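Local coordinates for protein lombricine kinase (Urechis caupo, PDB 3JPZ) that probably catalyses the reversible transfer of a phosphoryl group between ATP and the guanidino compound lombricine, as a member of the phosphagen kinase family, at residues A[161-166]-A[200-205]. Numbering follows the deposited sequence.
Sequences YPLSKM and DARGIW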
loop_
_atom_site.group_PDB
_atom_site.type_symbol
_atom_site.label_atom_id
_atom_site.label_comp_id
_atom_site.label_asym_id
_atom_site.label_seq_id
_atom_site.Cartn_x
_atom_site.Cartn_y
_atom_site.Cartn_z
ATOM N N TYR A 161 17.776 -1.968 19.095
ATOM C CA TYR A 161 18.122 -1.034 18.037
ATOM C C TYR A 161 16.850 -0.594 17.336
ATOM O O TYR A 161 16.340 -1.303 16.469
ATOM C CB TYR A 161 19.035 -1.693 17.002
ATOM C CG TYR A 161 20.428 -1.999 17.489
ATOM C CD1 TYR A 161 20.798 -3.296 17.827
ATOM C CD2 TYR A 161 21.382 -0.997 17.594
ATOM C CE1 TYR A 161 22.073 -3.580 18.267
ATOM C CE2 TYR A 161 22.658 -1.271 18.033
ATOM C CZ TYR A 161 23.001 -2.563 18.369
ATOM O OH TYR A 161 24.275 -2.838 18.807
ATOM N N PRO A 162 16.324 0.575 17.715
ATOM C CA PRO A 162 15.169 1.138 17.012
ATOM C C PRO A 162 15.488 1.419 15.548
ATOM O O PRO A 162 16.524 2.004 15.254
ATOM C CB PRO A 162 14.916 2.460 17.749
ATOM C CG PRO A 162 15.599 2.322 19.066
ATOM C CD PRO A 162 16.764 1.416 18.840
ATOM N N LEU A 163 14.612 1.009 14.640
ATOM C CA LEU A 163 14.724 1.431 13.248
ATOM C C LEU A 163 14.670 2.962 13.155
ATOM O O LEU A 163 15.344 3.571 12.321
ATOM C CB LEU A 163 13.606 0.812 12.402
ATOM C CG LEU A 163 13.663 -0.702 12.186
ATOM C CD1 LEU A 163 13.031 -1.071 10.852
ATOM C CD2 LEU A 163 15.095 -1.213 12.243
ATOM N N SER A 164 13.880 3.575 14.034
ATOM C CA SER A 164 13.636 5.018 13.995
ATOM C C SER A 164 14.849 5.848 14.399
ATOM O O SER A 164 14.912 7.042 14.111
ATOM C CB SER A 164 12.459 5.385 14.907
ATOM O OG SER A 164 11.236 4.906 14.376
ATOM N N LYS A 165 15.801 5.225 15.080
ATOM C CA LYS A 165 16.996 5.936 15.520
ATOM C C LYS A 165 18.258 5.287 14.963
ATOM O O LYS A 165 19.368 5.702 15.272
ATOM C CB LYS A 165 17.031 6.000 17.045
ATOM C CG LYS A 165 15.808 6.693 17.619
ATOM C CD LYS A 165 15.943 7.003 19.094
ATOM C CE LYS A 165 14.748 7.811 19.581
ATOM N NZ LYS A 165 14.736 7.980 21.060
ATOM N N MET A 166 18.064 4.280 14.118
ATOM C CA MET A 166 19.158 3.570 13.467
ATOM C C MET A 166 20.166 4.521 12.829
ATOM O O MET A 166 19.803 5.368 12.011
ATOM C CB MET A 166 18.593 2.645 12.389
ATOM C CG MET A 166 19.594 1.664 11.828
ATOM S SD MET A 166 19.742 0.201 12.866
ATOM C CE MET A 166 18.222 -0.653 12.451
ATOM N N ASP A 200 8.238 3.615 12.519
ATOM C CA ASP A 200 7.866 3.932 13.889
ATOM C C ASP A 200 7.546 2.667 14.686
ATOM O O ASP A 200 6.706 1.859 14.281
ATOM C CB ASP A 200 6.657 4.856 13.887
ATOM C CG ASP A 200 6.349 5.395 15.256
ATOM O OD1 ASP A 200 6.262 4.592 16.209
ATOM O OD2 ASP A 200 6.203 6.623 15.369
ATOM N N ALA A 201 8.233 2.499 15.813
ATOM C CA ALA A 201 8.029 1.354 16.698
ATOM C C ALA A 201 8.467 0.033 16.059
ATOM O O ALA A 201 7.995 -1.034 16.443
ATOM C CB ALA A 201 6.575 1.275 17.141
ATOM N N ARG A 202 9.359 0.107 15.080
ATOM C CA ARG A 202 10.013 -1.092 14.549
ATOM C C ARG A 202 11.408 -1.143 15.122
ATOM O O ARG A 202 12.026 -0.102 15.329
ATOM C CB ARG A 202 10.113 -1.052 13.028
ATOM C CG ARG A 202 8.889 -1.557 12.325
ATOM C CD ARG A 202 7.686 -0.701 12.665
ATOM N NE ARG A 202 6.521 -1.139 11.914
ATOM C CZ ARG A 202 5.581 -0.335 11.431
ATOM N NH1 ARG A 202 5.656 0.972 11.620
ATOM N NH2 ARG A 202 4.570 -0.846 10.745
ATOM N N GLY A 203 11.911 -2.339 15.386
ATOM C CA GLY A 203 13.256 -2.453 15.906
ATOM C C GLY A 203 13.844 -3.840 15.854
ATOM O O GLY A 203 13.159 -4.830 15.602
ATOM N N ILE A 204 15.146 -3.888 16.098
ATOM C CA ILE A 204 15.886 -5.127 16.138
ATOM C C ILE A 204 16.587 -5.217 17.476
ATOM O O ILE A 204 17.352 -4.331 17.843
ATOM C CB ILE A 204 16.945 -5.161 15.034
ATOM C CG1 ILE A 204 16.282 -5.012 13.660
ATOM C CG2 ILE A 204 17.753 -6.443 15.128
ATOM C CD1 ILE A 204 17.256 -4.687 12.542
ATOM N N TRP A 205 16.308 -6.283 18.213
ATOM C CA TRP A 205 17.014 -6.578 19.446
ATOM C C TRP A 205 17.800 -7.852 19.223
ATOM O O TRP A 205 17.395 -8.703 18.437
ATOM C CB TRP A 205 16.024 -6.781 20.588
ATOM C CG TRP A 205 16.655 -7.062 21.926
ATOM C CD1 TRP A 205 16.914 -6.155 22.915
ATOM C CD2 TRP A 205 17.086 -8.334 22.429
ATOM N NE1 TRP A 205 17.482 -6.782 23.995
ATOM C CE2 TRP A 205 17.598 -8.119 23.725
ATOM C CE3 TRP A 205 17.090 -9.634 21.910
ATOM C CZ2 TRP A 205 18.111 -9.148 24.501
ATOM C CZ3 TRP A 205 17.598 -10.651 22.684
ATOM C CH2 TRP A 205 18.103 -10.405 23.965
HETATM O O HOH W 1 11.631 2.525 15.510
HETATM O O HOH W 2 9.491 4.858 17.217
HETATM O O HOH W 3 8.959 7.478 14.350
#
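At the edge of the Tyr161 ring, near its plane, lies the carbonyl oxygen of Ile204, 3.6 Å from Tyr161 CD1. The same oxygen accepts the backbone bond from Tyr161 N, and Ile204 N returns a nearly straight one to Tyr161 O (2.9 Å, 172° at the hydrogen), making the two residues an antiparallel hydrogen-bonded pair. Pro162 and Gly203 follow as a non-hydrogen-bonded pair with CA atoms 4.2 Å apart, a position where the missing N-H of proline costs no cross-strand bond. The next bond runs from Leu163 N to Arg202 O, just as the chain turns away from the sheet. Leu163 CG, anti to the carbonyl carbon (chi1 -68°), sits 3.6 Å from Arg202 O; of its methyls, CD1 lies 3.6 Å from Arg202 CB, while CD2 reaches Ile204 CD1. Met166 folds back through bends at chi2 and chi3, bringing CE within 4.1 Å of Ile204 CD1, and Leu174 of helix 168-176 adds to this apolar cluster. The guanidinium of Arg202 bonds outside the strand pairing, NH1 to the carbonyl oxygens of Asp200 and Arg196, NE to that of Asn217. Ser164 OG, weakly bonded to Pro199 O, reaches 200-205 largely through water: one molecule accepts from it and donates to Arg202 O, each at 2.7 Å. Another takes the N-H of Ala201 and donates weakly to the hydroxyl; a third donates to Asp200 OD2, salt-bridged to Arg139, and, weakly, to the hydroxyl. The contact thus joins strand 158-162, outermost within this chain in the catalytic domain's antiparallel sheet, to strand 203-207. Arg202 O, gripped by Leu163 N and a water, carries both the last direct bond between the segments and the first water bridge, dividing a hydrated side at Ser164 from an apolar one at Leu163, Met166 and Ile204.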